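Local coordinates for NOL1/NOP2/sun family protein (Enterococcus faecium, PDB 3M4X), which probably methylates ribosomal RNA as an S-adenosylmethionine-dependent RsmF-type enzyme, with added C-terminal domains likely to help bind the RNA, at residues A[95-100]-A[295-300]; A[255-260]-A[279-284]; A[320-325]-A[345-350]; A[352-357]-A[370-375]. One frame throughout, in Å; residues are numbered along the deposited sequence.

Contact 1: A[95-100]-A[295-300]; sequences MIVGTA and HFVAKL
Val297 is the residue on which helix 95-100 rests, its two methyl groups shared among three residues of the helix. The valine's CG1, anti to the backbone N (chi1 -173°), lies 3.8 Å from Ala100 CB. Its other methyl, CG2, meets both Ile96 and Val97. It is 3.5 Å from Ile96 CG2, a little tighter than ordinary van der Waals contact, and 3.6 Å from Val97 CG2. The side chains of Ile96 and Val297 run past one another in opposite senses, and the isoleucine touches with its branch methyl CG2. Val97 CG2 has a second neighbour two residues earlier on the strand, coming within 3.7 Å of His295 CD2, and these two side chains cross at about a right angle. The imidazole is held at its other side by a hydrogen bond between ND1 and Ser93 OG. No direct hydrogen bond joins the segments. Instead, beyond Ala100 one water gives a proton to Ala100 O and accepts one from Lys299 NZ, each bond 2.6 Å; the lysine chain bends about its CG-CD bond (chi3 66°), which turns CE out of the otherwise extended run. The helix runs almost parallel to strand 295-300, the axes 8° apart in direction and 8.7 Å apart at closest. It thus lies on one face of the large methyltransferase sheet, where Val97 also touches Ser233 of strand 228-234 and Lys119 of helix 118-127. Phe296 and Ala298 point to the other face, which helix 243-252 covers through Ile246.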
loop_
_atom_site.group_PDB
_atom_site.type_symbol
_atom_site.label_atom_id
_atom_site.label_comp_id
_atom_site.label_asym_id
_atom_site.label_seq_id
_atom_site.Cartn_x
_atom_site.Cartn_y
_atom_site.Cartn_z
HETATM N N MSE A 95 -0.246 5.145 -9.634
HETATM C CA MSE A 95 1.093 5.209 -9.047
HETATM C C MSE A 95 1.515 6.638 -8.734
HETATM O O MSE A 95 2.450 6.861 -7.959
HETATM C CB MSE A 95 2.122 4.584 -9.974
HETATM C CG MSE A 95 1.906 3.110 -10.264
HETATM SE SE MSE A 95 3.406 2.484 -11.361
HETATM C CE MSE A 95 2.718 0.715 -11.838
ATOM N N ILE A 96 0.841 7.605 -9.348
ATOM C CA ILE A 96 1.217 9.005 -9.176
ATOM C C ILE A 96 1.027 9.429 -7.724
ATOM O O ILE A 96 1.749 10.274 -7.210
ATOM C CB ILE A 96 0.393 9.943 -10.090
ATOM C CG1 ILE A 96 1.035 11.327 -10.155
ATOM C CG2 ILE A 96 -1.048 10.064 -9.593
ATOM C CD1 ILE A 96 2.451 11.307 -10.617
ATOM N N VAL A 97 0.054 8.819 -7.065
ATOM C CA VAL A 97 -0.326 9.238 -5.729
ATOM C C VAL A 97 0.793 8.935 -4.738
ATOM O O VAL A 97 1.255 9.826 -4.021
ATOM C CB VAL A 97 -1.637 8.552 -5.313
ATOM C CG1 VAL A 97 -1.995 8.907 -3.900
ATOM C CG2 VAL A 97 -2.745 8.953 -6.274
ATOM N N GLY A 98 1.248 7.683 -4.728
ATOM C CA GLY A 98 2.360 7.277 -3.887
ATOM C C GLY A 98 3.626 8.035 -4.203
ATOM O O GLY A 98 4.416 8.367 -3.320
ATOM N N THR A 99 3.826 8.338 -5.472
ATOM C CA THR A 99 5.021 9.076 -5.854
ATOM C C THR A 99 4.962 10.516 -5.336
ATOM O O THR A 99 5.941 11.023 -4.791
ATOM C CB THR A 99 5.232 9.025 -7.365
ATOM O OG1 THR A 99 5.492 7.667 -7.740
ATOM C CG2 THR A 99 6.405 9.903 -7.780
ATOM N N ALA A 100 3.809 11.159 -5.492
ATOM C CA ALA A 100 3.598 12.513 -4.967
ATOM C C ALA A 100 3.863 12.576 -3.469
ATOM O O ALA A 100 4.439 13.540 -2.970
ATOM C CB ALA A 100 2.186 12.973 -5.248
ATOM N N HIS A 295 -6.569 10.549 -12.918
ATOM C CA HIS A 295 -6.347 10.804 -11.507
ATOM C C HIS A 295 -6.204 12.296 -11.252
ATOM O O HIS A 295 -5.833 13.074 -12.140
ATOM C CB HIS A 295 -5.098 10.057 -11.022
ATOM C CG HIS A 295 -5.400 8.907 -10.107
ATOM N ND1 HIS A 295 -5.647 7.629 -10.569
ATOM C CD2 HIS A 295 -5.510 8.843 -8.759
ATOM C CE1 HIS A 295 -5.893 6.831 -9.546
ATOM N NE2 HIS A 295 -5.812 7.543 -8.434
ATOM N N PHE A 296 -6.526 12.688 -10.031
ATOM C CA PHE A 296 -6.227 14.014 -9.530
ATOM C C PHE A 296 -5.391 13.843 -8.261
ATOM O O PHE A 296 -5.718 13.011 -7.424
ATOM C CB PHE A 296 -7.538 14.743 -9.208
ATOM C CG PHE A 296 -7.350 16.089 -8.596
ATOM C CD1 PHE A 296 -7.044 17.191 -9.389
ATOM C CD2 PHE A 296 -7.512 16.270 -7.225
ATOM C CE1 PHE A 296 -6.888 18.451 -8.824
ATOM C CE2 PHE A 296 -7.358 17.526 -6.649
ATOM C CZ PHE A 296 -7.046 18.612 -7.448
ATOM N N VAL A 297 -4.313 14.610 -8.129
ATOM C CA VAL A 297 -3.517 14.600 -6.908
ATOM C C VAL A 297 -3.089 15.988 -6.473
ATOM O O VAL A 297 -2.757 16.827 -7.300
ATOM C CB VAL A 297 -2.230 13.750 -7.028
ATOM C CG1 VAL A 297 -1.550 13.662 -5.663
ATOM C CG2 VAL A 297 -2.564 12.378 -7.495
ATOM N N ALA A 298 -3.069 16.211 -5.160
ATOM C CA ALA A 298 -2.612 17.473 -4.599
ATOM C C ALA A 298 -1.779 17.227 -3.339
ATOM O O ALA A 298 -2.065 16.310 -2.555
ATOM C CB ALA A 298 -3.815 18.378 -4.293
ATOM N N LYS A 299 -0.732 18.020 -3.152
ATOM C CA LYS A 299 0.061 17.948 -1.920
ATOM C C LYS A 299 -0.017 19.275 -1.167
ATOM O O LYS A 299 0.205 20.328 -1.747
ATOM C CB LYS A 299 1.523 17.606 -2.212
ATOM C CG LYS A 299 2.386 17.519 -0.963
ATOM C CD LYS A 299 3.769 16.925 -1.258
ATOM C CE LYS A 299 4.573 17.854 -2.146
ATOM N NZ LYS A 299 6.007 17.475 -2.261
ATOM N N LEU A 300 -0.325 19.217 0.124
ATOM C CA LEU A 300 -0.445 20.424 0.938
ATOM C C LEU A 300 0.360 20.310 2.215
ATOM O O LEU A 300 0.593 19.211 2.708
ATOM C CB LEU A 300 -1.916 20.684 1.299
ATOM C CG LEU A 300 -2.816 20.842 0.069
ATOM C CD1 LEU A 300 -3.625 19.563 -0.178
ATOM C CD2 LEU A 300 -3.730 22.060 0.227
HETATM O O HOH W 1 5.893 15.500 -3.957
#

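Contact 2: A[255-260]-A[279-284]; sequences VTIEEI and LEKTIR
Glu259 and Lys281 bring the two backbones closest, their CA atoms 5.4 Å apart, yet no direct hydrogen bond joins the segments. Strand 255-258 is giving way to loop here, and facing it a 3-10 turn, 279-281, leads into the strand that starts at Ile283. A water fills the gap, accepting from Ile260 N and donating to Lys281 O at 2.7 Å; a second lies between Glu258 O and Lys281 O, its bonding less certain. The turn is secured from within, since Leu279 O takes protons from both Thr282 N and Thr282 OG1. The hydroxyl, 2.7 Å from Leu279 O and in the carbonyl plane, is swung back to it by chi1 of 71°. Both segments pair with the same edge of strand 295-302, Glu258 with Lys299 and Ile283 with Val297. That strand is the antiparallel one near the end of the sheet in a class I methyltransferase fold, and here two strands take turns along its edge. Ile257 does most of the packing for its segment. Its CD1, at the end of an extended chain, meets Leu279 CD1 at 3.6 Å, while CG2 sits 3.9 Å from Lys281 CB and 4.1 Å from Thr282 CG2. Ile246 of helix 243-252 touches both Ile257 and Leu279. Further along, Ile283 CD1 tucks against Ile260, 3.7 Å from its CG2. On the more open side the extended Lys281 chain crosses Glu259, with CD 4.2 Å from Glu259 CG, but their charged ends do not meet.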
loop_
_atom_site.group_PDB
_atom_site.type_symbol
_atom_site.label_atom_id
_atom_site.label_comp_id
_atom_site.label_asym_id
_atom_site.label_seq_id
_atom_site.Cartn_x
_atom_site.Cartn_y
_atom_site.Cartn_z
ATOM N N VAL A 255 -3.531 25.747 5.458
ATOM C CA VAL A 255 -2.757 24.859 4.587
ATOM C C VAL A 255 -2.266 25.575 3.323
ATOM O O VAL A 255 -2.938 26.453 2.793
ATOM C CB VAL A 255 -3.583 23.635 4.147
ATOM C CG1 VAL A 255 -3.963 22.783 5.348
ATOM C CG2 VAL A 255 -4.840 24.092 3.356
ATOM N N THR A 256 -1.092 25.183 2.838
ATOM C CA THR A 256 -0.542 25.752 1.622
ATOM C C THR A 256 -0.462 24.673 0.550
ATOM O O THR A 256 -0.125 23.526 0.838
ATOM C CB THR A 256 0.851 26.353 1.853
ATOM O OG1 THR A 256 1.657 25.412 2.562
ATOM C CG2 THR A 256 0.760 27.634 2.676
ATOM N N ILE A 257 -0.802 25.040 -0.683
ATOM C CA ILE A 257 -0.640 24.136 -1.814
ATOM C C ILE A 257 0.839 24.048 -2.168
ATOM O O ILE A 257 1.530 25.057 -2.269
ATOM C CB ILE A 257 -1.415 24.605 -3.077
ATOM C CG1 ILE A 257 -2.885 24.899 -2.762
ATOM C CG2 ILE A 257 -1.285 23.557 -4.188
ATOM C CD1 ILE A 257 -3.731 25.282 -4.005
ATOM N N GLU A 258 1.319 22.835 -2.379
ATOM C CA GLU A 258 2.735 22.617 -2.582
ATOM C C GLU A 258 3.041 21.995 -3.951
ATOM O O GLU A 258 2.191 21.333 -4.572
ATOM C CB GLU A 258 3.262 21.721 -1.455
ATOM C CG GLU A 258 4.555 22.197 -0.829
ATOM C CD GLU A 258 4.370 23.364 0.115
ATOM O OE1 GLU A 258 3.303 23.466 0.751
ATOM O OE2 GLU A 258 5.306 24.180 0.228
ATOM N N GLU A 259 4.266 22.200 -4.416
ATOM C CA GLU A 259 4.695 21.618 -5.677
ATOM C C GLU A 259 4.953 20.130 -5.532
ATOM O O GLU A 259 5.358 19.658 -4.473
ATOM C CB GLU A 259 5.941 22.323 -6.187
ATOM C CG GLU A 259 5.709 23.805 -6.393
ATOM C CD GLU A 259 6.724 24.435 -7.323
ATOM O OE1 GLU A 259 7.887 23.967 -7.351
ATOM O OE2 GLU A 259 6.356 25.404 -8.027
ATOM N N ILE A 260 4.688 19.394 -6.604
ATOM C CA ILE A 260 4.960 17.970 -6.661
ATOM C C ILE A 260 5.990 17.733 -7.758
ATOM O O ILE A 260 5.635 17.621 -8.929
ATOM C CB ILE A 260 3.682 17.189 -6.988
ATOM C CG1 ILE A 260 2.632 17.419 -5.890
ATOM C CG2 ILE A 260 4.004 15.693 -7.184
ATOM C CD1 ILE A 260 1.233 16.888 -6.208
ATOM N N LEU A 279 -3.669 26.489 -7.762
ATOM C CA LEU A 279 -4.275 25.254 -8.249
ATOM C C LEU A 279 -3.484 24.571 -9.383
ATOM O O LEU A 279 -3.569 23.359 -9.583
ATOM C CB LEU A 279 -5.711 25.535 -8.687
ATOM C CG LEU A 279 -6.855 25.131 -7.743
ATOM C CD1 LEU A 279 -6.380 24.659 -6.382
ATOM C CD2 LEU A 279 -7.907 26.235 -7.610
ATOM N N GLU A 280 -2.712 25.355 -10.118
ATOM C CA GLU A 280 -1.903 24.825 -11.201
ATOM C C GLU A 280 -0.827 23.871 -10.683
ATOM O O GLU A 280 -0.257 23.094 -11.450
ATOM C CB GLU A 280 -1.256 25.973 -11.985
ATOM C CG GLU A 280 -0.236 26.777 -11.182
ATOM C CD GLU A 280 -0.858 27.871 -10.304
ATOM O OE1 GLU A 280 -2.103 28.022 -10.276
ATOM O OE2 GLU A 280 -0.080 28.594 -9.650
ATOM N N LYS A 281 -0.554 23.943 -9.382
ATOM C CA LYS A 281 0.432 23.075 -8.735
ATOM C C LYS A 281 -0.134 21.699 -8.450
ATOM O O LYS A 281 0.600 20.792 -8.079
ATOM C CB LYS A 281 0.904 23.677 -7.412
ATOM C CG LYS A 281 1.682 24.970 -7.536
ATOM C CD LYS A 281 1.939 25.552 -6.147
ATOM C CE LYS A 281 2.229 27.041 -6.224
ATOM N NZ LYS A 281 2.097 27.686 -4.891
ATOM N N THR A 282 -1.447 21.555 -8.578
ATOM C CA THR A 282 -2.061 20.241 -8.478
ATOM C C THR A 282 -1.985 19.535 -9.842
ATOM O O THR A 282 -1.770 20.174 -10.875
ATOM C CB THR A 282 -3.504 20.323 -7.939
ATOM O OG1 THR A 282 -4.370 20.894 -8.929
ATOM C CG2 THR A 282 -3.547 21.192 -6.658
ATOM N N ILE A 283 -2.142 18.216 -9.833
ATOM C CA ILE A 283 -1.847 17.392 -11.003
ATOM C C ILE A 283 -3.083 16.702 -11.525
ATOM O O ILE A 283 -3.817 16.072 -10.768
ATOM C CB ILE A 283 -0.866 16.265 -10.656
ATOM C CG1 ILE A 283 0.533 16.809 -10.371
ATOM C CG2 ILE A 283 -0.836 15.215 -11.763
ATOM C CD1 ILE A 283 1.499 15.709 -9.922
ATOM N N ARG A 284 -3.298 16.811 -12.827
ATOM C CA ARG A 284 -4.354 16.057 -13.477
ATOM C C ARG A 284 -3.772 15.065 -14.465
ATOM O O ARG A 284 -2.794 15.344 -15.151
ATOM C CB ARG A 284 -5.359 16.980 -14.178
ATOM C CG ARG A 284 -6.491 17.443 -13.265
ATOM C CD ARG A 284 -7.412 18.428 -13.980
ATOM N NE ARG A 284 -8.572 18.791 -13.172
ATOM C CZ ARG A 284 -9.712 18.100 -13.125
ATOM N NH1 ARG A 284 -9.866 16.991 -13.844
ATOM N NH2 ARG A 284 -10.703 18.520 -12.351
HETATM O O HOH W 2 -0.143 20.004 -5.114
HETATM O O HOH W 3 3.150 20.672 -8.895
#

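Contact 3: A[320-325]-A[345-350]; sequences VQMTKE and LLVFND
Val320 packs closely against strand 345-348, and everything after it on its segment sits more loosely. Its CG1 presses on Leu346, 3.2 Å from CD2, closer than carbon atoms usually come, and 3.5 Å from CB. Its other methyl, CG2, lies 3.6 Å from Phe348 CE2, at the edge of the ring and near its plane; the valine and the phenylalanine run alongside each other in the same sense. Between these contacts the backbones join through one hydrogen bond, Val347 N to Val320 O, 2.9 Å long with 152° at the hydrogen. The donor lies in the carbonyl plane. Leu346 CA adds a CH contact to the same oxygen.

Met322, a selenomethionine, makes the looser half. Its CG is 4.1 Å from Val347 CG2, the side chains crossing at about a right angle, and with SE anti to CA (chi2 -176°) the selenium lies 4.3 Å from Leu345 CD1. Beyond it, Thr323, Lys324 and Glu325 are exposed.

Strand 344-348 is an outermost strand of a four-stranded antiparallel sheet: Leu346 bonds inward to Trp353, while Val347 N uses the outer edge for Val320. Segment 320-325 then enters helix 324-336, whose Trp330 touches both Met322 and Leu345. Val347 and Met322 also reach Leu352 and Phe377 on the next strands, so the helix packs on the sheet face that carries Leu345 and Val347.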
loop_
_atom_site.group_PDB
_atom_site.type_symbol
_atom_site.label_atom_id
_atom_site.label_comp_id
_atom_site.label_asym_id
_atom_site.label_seq_id
_atom_site.Cartn_x
_atom_site.Cartn_y
_atom_site.Cartn_z
ATOM N N VAL A 320 0.577 -9.108 27.920
ATOM C CA VAL A 320 1.143 -8.778 26.621
ATOM C C VAL A 320 2.600 -9.216 26.551
ATOM O O VAL A 320 3.085 -9.635 25.500
ATOM C CB VAL A 320 1.019 -7.271 26.337
ATOM C CG1 VAL A 320 2.177 -6.789 25.497
ATOM C CG2 VAL A 320 -0.312 -6.965 25.666
ATOM N N GLN A 321 3.287 -9.125 27.686
ATOM C CA GLN A 321 4.655 -9.605 27.793
ATOM C C GLN A 321 4.698 -11.113 27.569
ATOM O O GLN A 321 3.744 -11.830 27.881
ATOM C CB GLN A 321 5.236 -9.275 29.167
ATOM C CG GLN A 321 6.628 -8.667 29.125
ATOM C CD GLN A 321 6.592 -7.158 29.010
ATOM O OE1 GLN A 321 6.042 -6.475 29.876
ATOM N NE2 GLN A 321 7.179 -6.625 27.943
HETATM N N MSE A 322 5.811 -11.595 27.026
HETATM C CA MSE A 322 5.989 -13.027 26.842
HETATM C C MSE A 322 6.030 -13.776 28.171
HETATM O O MSE A 322 6.597 -13.304 29.150
HETATM C CB MSE A 322 7.269 -13.315 26.063
HETATM C CG MSE A 322 7.480 -12.410 24.883
HETATM SE SE MSE A 322 9.058 -12.924 23.871
HETATM C CE MSE A 322 8.492 -14.692 23.359
ATOM N N THR A 323 5.403 -14.942 28.181
ATOM C CA THR A 323 5.562 -15.930 29.233
ATOM C C THR A 323 7.055 -16.201 29.454
ATOM O O THR A 323 7.866 -15.961 28.555
ATOM C CB THR A 323 4.841 -17.229 28.804
ATOM O OG1 THR A 323 3.579 -17.326 29.474
ATOM C CG2 THR A 323 5.666 -18.454 29.091
ATOM N N LYS A 324 7.418 -16.677 30.645
ATOM C CA LYS A 324 8.803 -17.063 30.941
ATOM C C LYS A 324 9.300 -18.085 29.928
ATOM O O LYS A 324 10.432 -18.014 29.443
ATOM C CB LYS A 324 8.911 -17.697 32.337
ATOM C CG LYS A 324 8.462 -16.828 33.504
ATOM C CD LYS A 324 8.529 -17.622 34.813
ATOM C CE LYS A 324 7.989 -16.817 35.985
ATOM N NZ LYS A 324 7.799 -17.647 37.204
ATOM N N GLU A 325 8.447 -19.063 29.647
ATOM C CA GLU A 325 8.763 -20.129 28.716
ATOM C C GLU A 325 8.767 -19.605 27.282
ATOM O O GLU A 325 9.555 -20.055 26.444
ATOM C CB GLU A 325 7.738 -21.249 28.872
ATOM C CG GLU A 325 7.696 -22.229 27.720
ATOM C CD GLU A 325 6.833 -23.434 28.029
ATOM O OE1 GLU A 325 6.872 -23.910 29.188
ATOM O OE2 GLU A 325 6.121 -23.907 27.115
ATOM N N LEU A 345 8.268 -6.556 21.804
ATOM C CA LEU A 345 7.686 -7.870 21.561
ATOM C C LEU A 345 6.424 -8.087 22.390
ATOM O O LEU A 345 6.469 -8.091 23.618
ATOM C CB LEU A 345 8.708 -8.982 21.827
ATOM C CG LEU A 345 10.003 -8.902 21.019
ATOM C CD1 LEU A 345 11.050 -9.833 21.593
ATOM C CD2 LEU A 345 9.745 -9.213 19.556
ATOM N N LEU A 346 5.296 -8.262 21.709
ATOM C CA LEU A 346 4.025 -8.489 22.381
ATOM C C LEU A 346 3.389 -9.782 21.893
ATOM O O LEU A 346 3.632 -10.219 20.767
ATOM C CB LEU A 346 3.070 -7.325 22.131
ATOM C CG LEU A 346 3.627 -5.901 22.191
ATOM C CD1 LEU A 346 2.494 -4.901 22.045
ATOM C CD2 LEU A 346 4.396 -5.631 23.473
ATOM N N VAL A 347 2.571 -10.390 22.743
ATOM C CA VAL A 347 1.843 -11.591 22.365
ATOM C C VAL A 347 0.330 -11.383 22.500
ATOM O O VAL A 347 -0.143 -10.852 23.504
ATOM C CB VAL A 347 2.278 -12.805 23.216
ATOM C CG1 VAL A 347 1.640 -14.083 22.690
ATOM C CG2 VAL A 347 3.802 -12.938 23.229
ATOM N N PHE A 348 -0.417 -11.768 21.468
ATOM C CA PHE A 348 -1.873 -11.833 21.535
ATOM C C PHE A 348 -2.278 -13.149 20.888
ATOM O O PHE A 348 -1.880 -13.419 19.756
ATOM C CB PHE A 348 -2.529 -10.680 20.761
ATOM C CG PHE A 348 -1.810 -9.363 20.880
ATOM C CD1 PHE A 348 -1.247 -8.766 19.762
ATOM C CD2 PHE A 348 -1.715 -8.711 22.099
ATOM C CE1 PHE A 348 -0.589 -7.544 19.857
ATOM C CE2 PHE A 348 -1.056 -7.490 22.204
ATOM C CZ PHE A 348 -0.491 -6.908 21.082
ATOM N N ASN A 349 -3.052 -13.974 21.590
ATOM C CA ASN A 349 -3.472 -15.263 21.036
ATOM C C ASN A 349 -2.304 -16.162 20.641
ATOM O O ASN A 349 -2.414 -16.943 19.689
ATOM C CB ASN A 349 -4.368 -15.060 19.810
ATOM C CG ASN A 349 -5.815 -14.830 20.176
ATOM O OD1 ASN A 349 -6.196 -14.935 21.342
ATOM N ND2 ASN A 349 -6.636 -14.523 19.178
ATOM N N ASP A 350 -1.191 -16.039 21.363
ATOM C CA ASP A 350 0.010 -16.833 21.104
ATOM C C ASP A 350 0.752 -16.383 19.844
ATOM O O ASP A 350 1.744 -16.995 19.437
ATOM C CB ASP A 350 -0.323 -18.324 21.014
ATOM C CG ASP A 350 -1.092 -18.817 22.213
ATOM O OD1 ASP A 350 -2.280 -19.167 22.033
ATOM O OD2 ASP A 350 -0.516 -18.844 23.327
#

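Contact 4: A[352-357]-A[370-375]; sequences LWEVPE and TGLHLG
Trp353 lays its indole across the opposing segment, which its CB and the CE3-CZ3-CH2 side of the ring meet. CB is 3.6 Å from Thr370 O. CG stands anti to the carbonyl carbon (chi1 -71°), and the ring lies beside Thr370 and Gly371: CE3 makes a short approach of 2.9 Å to Thr370 O, and CZ3 is 3.3 Å from Thr370 N, which lies over one face toward the rim. Gly371 O sits at the ring edge. His373 CB covers the opposite face in a CH-pi contact, 3.8 Å from the centroid of the six-membered ring, and reaches CH2 at the tip; the His373 imidazole itself is only obliquely turned to the six-membered ring of Trp353, planes at 33°. These side chains belong to an antiparallel pair of strands in the middle of a four-stranded sheet. Glu354 and Leu372 form a hydrogen-bonded pair, Trp353 and His373 a non-hydrogen-bonded one, and a beta bulge then shifts the register, so that Leu352 pairs with Gly375. At the bulge Leu352 O accepts from Leu374 N at 2.9 Å and, weakly, from His373 ND1. On the sheet face that carries Leu352 and Glu354, Leu374 CD1 touches Leu352 CD2 and Glu354 CB, with Trp330 of helix 324-336 touching both leucines. The Glu354 carboxylate bonds instead to Tyr339 OH and to the backbone N of Thr342 and Gly343. Where the strands part, Val355 CG2 presses tightly on Thr370 CG2, 3.4 Å away, and Pro356 CD lies near Gly371 CA.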
loop_
_atom_site.group_PDB
_atom_site.type_symbol
_atom_site.label_atom_id
_atom_site.label_comp_id
_atom_site.label_asym_id
_atom_site.label_seq_id
_atom_site.Cartn_x
_atom_site.Cartn_y
_atom_site.Cartn_z
ATOM N N LEU A 352 3.246 -13.915 18.314
ATOM C CA LEU A 352 4.314 -12.996 18.694
ATOM C C LEU A 352 4.448 -11.876 17.657
ATOM O O LEU A 352 4.566 -12.135 16.461
ATOM C CB LEU A 352 5.634 -13.755 18.830
ATOM C CG LEU A 352 6.850 -12.991 19.342
ATOM C CD1 LEU A 352 6.576 -12.435 20.736
ATOM C CD2 LEU A 352 8.066 -13.909 19.365
ATOM N N TRP A 353 4.424 -10.631 18.120
ATOM C CA TRP A 353 4.485 -9.485 17.230
ATOM C C TRP A 353 5.637 -8.605 17.621
ATOM O O TRP A 353 5.964 -8.475 18.796
ATOM C CB TRP A 353 3.205 -8.649 17.332
ATOM C CG TRP A 353 2.016 -9.293 16.742
ATOM C CD1 TRP A 353 1.113 -10.093 17.379
ATOM C CD2 TRP A 353 1.575 -9.180 15.390
ATOM N NE1 TRP A 353 0.138 -10.495 16.497
ATOM C CE2 TRP A 353 0.406 -9.952 15.265
ATOM C CE3 TRP A 353 2.059 -8.513 14.262
ATOM C CZ2 TRP A 353 -0.284 -10.069 14.068
ATOM C CZ3 TRP A 353 1.373 -8.631 13.076
ATOM C CH2 TRP A 353 0.218 -9.403 12.986
ATOM N N GLU A 354 6.239 -7.966 16.632
ATOM C CA GLU A 354 7.254 -6.974 16.915
ATOM C C GLU A 354 6.675 -5.666 16.440
ATOM O O GLU A 354 6.423 -5.495 15.246
ATOM C CB GLU A 354 8.551 -7.294 16.173
ATOM C CG GLU A 354 9.628 -6.231 16.324
ATOM C CD GLU A 354 10.891 -6.590 15.581
ATOM O OE1 GLU A 354 11.079 -7.786 15.277
ATOM O OE2 GLU A 354 11.692 -5.680 15.294
ATOM N N VAL A 355 6.454 -4.755 17.383
ATOM C CA VAL A 355 5.729 -3.521 17.124
ATOM C C VAL A 355 6.680 -2.336 17.167
ATOM O O VAL A 355 7.512 -2.241 18.060
ATOM C CB VAL A 355 4.628 -3.304 18.180
ATOM C CG1 VAL A 355 3.723 -2.157 17.767
ATOM C CG2 VAL A 355 3.820 -4.571 18.357
ATOM N N PRO A 356 6.558 -1.423 16.195
ATOM C CA PRO A 356 7.458 -0.274 16.155
ATOM C C PRO A 356 7.334 0.548 17.420
ATOM O O PRO A 356 6.273 0.612 18.037
ATOM C CB PRO A 356 6.954 0.520 14.953
ATOM C CG PRO A 356 6.269 -0.485 14.109
ATOM C CD PRO A 356 5.615 -1.415 15.069
ATOM N N GLU A 357 8.429 1.172 17.810
ATOM C CA GLU A 357 8.445 1.919 19.047
ATOM C C GLU A 357 7.553 3.146 18.917
ATOM O O GLU A 357 7.062 3.664 19.910
ATOM C CB GLU A 357 9.875 2.316 19.399
ATOM C CG GLU A 357 10.097 2.475 20.880
ATOM C CD GLU A 357 9.882 1.178 21.629
ATOM O OE1 GLU A 357 10.243 0.113 21.084
ATOM O OE2 GLU A 357 9.353 1.221 22.759
ATOM N N THR A 370 -0.330 -5.860 13.631
ATOM C CA THR A 370 0.405 -5.033 14.585
ATOM C C THR A 370 1.911 -5.157 14.415
ATOM O O THR A 370 2.584 -5.790 15.228
ATOM C CB THR A 370 0.026 -5.412 16.039
ATOM O OG1 THR A 370 -1.388 -5.279 16.216
ATOM C CG2 THR A 370 0.724 -4.512 17.026
ATOM N N GLY A 371 2.450 -4.553 13.360
ATOM C CA GLY A 371 3.881 -4.630 13.109
ATOM C C GLY A 371 4.289 -5.916 12.403
ATOM O O GLY A 371 3.619 -6.374 11.475
ATOM N N LEU A 372 5.396 -6.506 12.834
ATOM C CA LEU A 372 5.869 -7.723 12.198
ATOM C C LEU A 372 5.445 -8.939 12.999
ATOM O O LEU A 372 5.800 -9.087 14.173
ATOM C CB LEU A 372 7.392 -7.707 12.011
ATOM C CG LEU A 372 7.983 -8.950 11.312
ATOM C CD1 LEU A 372 7.490 -9.064 9.859
ATOM C CD2 LEU A 372 9.522 -8.974 11.379
ATOM N N HIS A 373 4.674 -9.804 12.353
ATOM C CA HIS A 373 4.294 -11.082 12.930
ATOM C C HIS A 373 5.489 -12.042 12.878
ATOM O O HIS A 373 5.892 -12.483 11.801
ATOM C CB HIS A 373 3.115 -11.654 12.141
ATOM C CG HIS A 373 2.662 -12.992 12.618
ATOM N ND1 HIS A 373 2.745 -13.380 13.939
ATOM C CD2 HIS A 373 2.114 -14.037 11.955
ATOM C CE1 HIS A 373 2.272 -14.605 14.067
ATOM N NE2 HIS A 373 1.883 -15.026 12.875
ATOM N N LEU A 374 6.056 -12.365 14.039
ATOM C CA LEU A 374 7.282 -13.162 14.096
ATOM C C LEU A 374 7.014 -14.667 14.048
ATOM O O LEU A 374 7.789 -15.425 13.458
ATOM C CB LEU A 374 8.091 -12.816 15.349
ATOM C CG LEU A 374 8.673 -11.399 15.400
ATOM C CD1 LEU A 374 9.276 -11.110 16.754
ATOM C CD2 LEU A 374 9.705 -11.179 14.306
ATOM N N GLY A 375 5.923 -15.091 14.679
ATOM C CA GLY A 375 5.538 -16.490 14.690
ATOM C C GLY A 375 4.503 -16.800 15.761
ATOM O O GLY A 375 3.991 -15.892 16.426
#

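Overall arrangement
The contacts fall into two groups on opposite sides of the chain's centre. Contacts 1 and 2 have centres 10 Å apart and share strand 295-302 of the methyltransferase sheet, with contact 2 nested along the chain inside the loop that contact 1 closes. Contacts 3 and 4 follow in series, centres 11 Å apart, on the four-stranded sheet of the first C-terminal domain, where strands 344-348 and 351-355 are neighbours. Between contacts 1 and 4 the nearest atoms are about 20 Å apart. Yet the two sheets come together: Gly371 of contact 4 bonds through its backbone to Ala158, and strand 367-370 joins strand 158-161, probably fixing the C-terminal domain against the catalytic one.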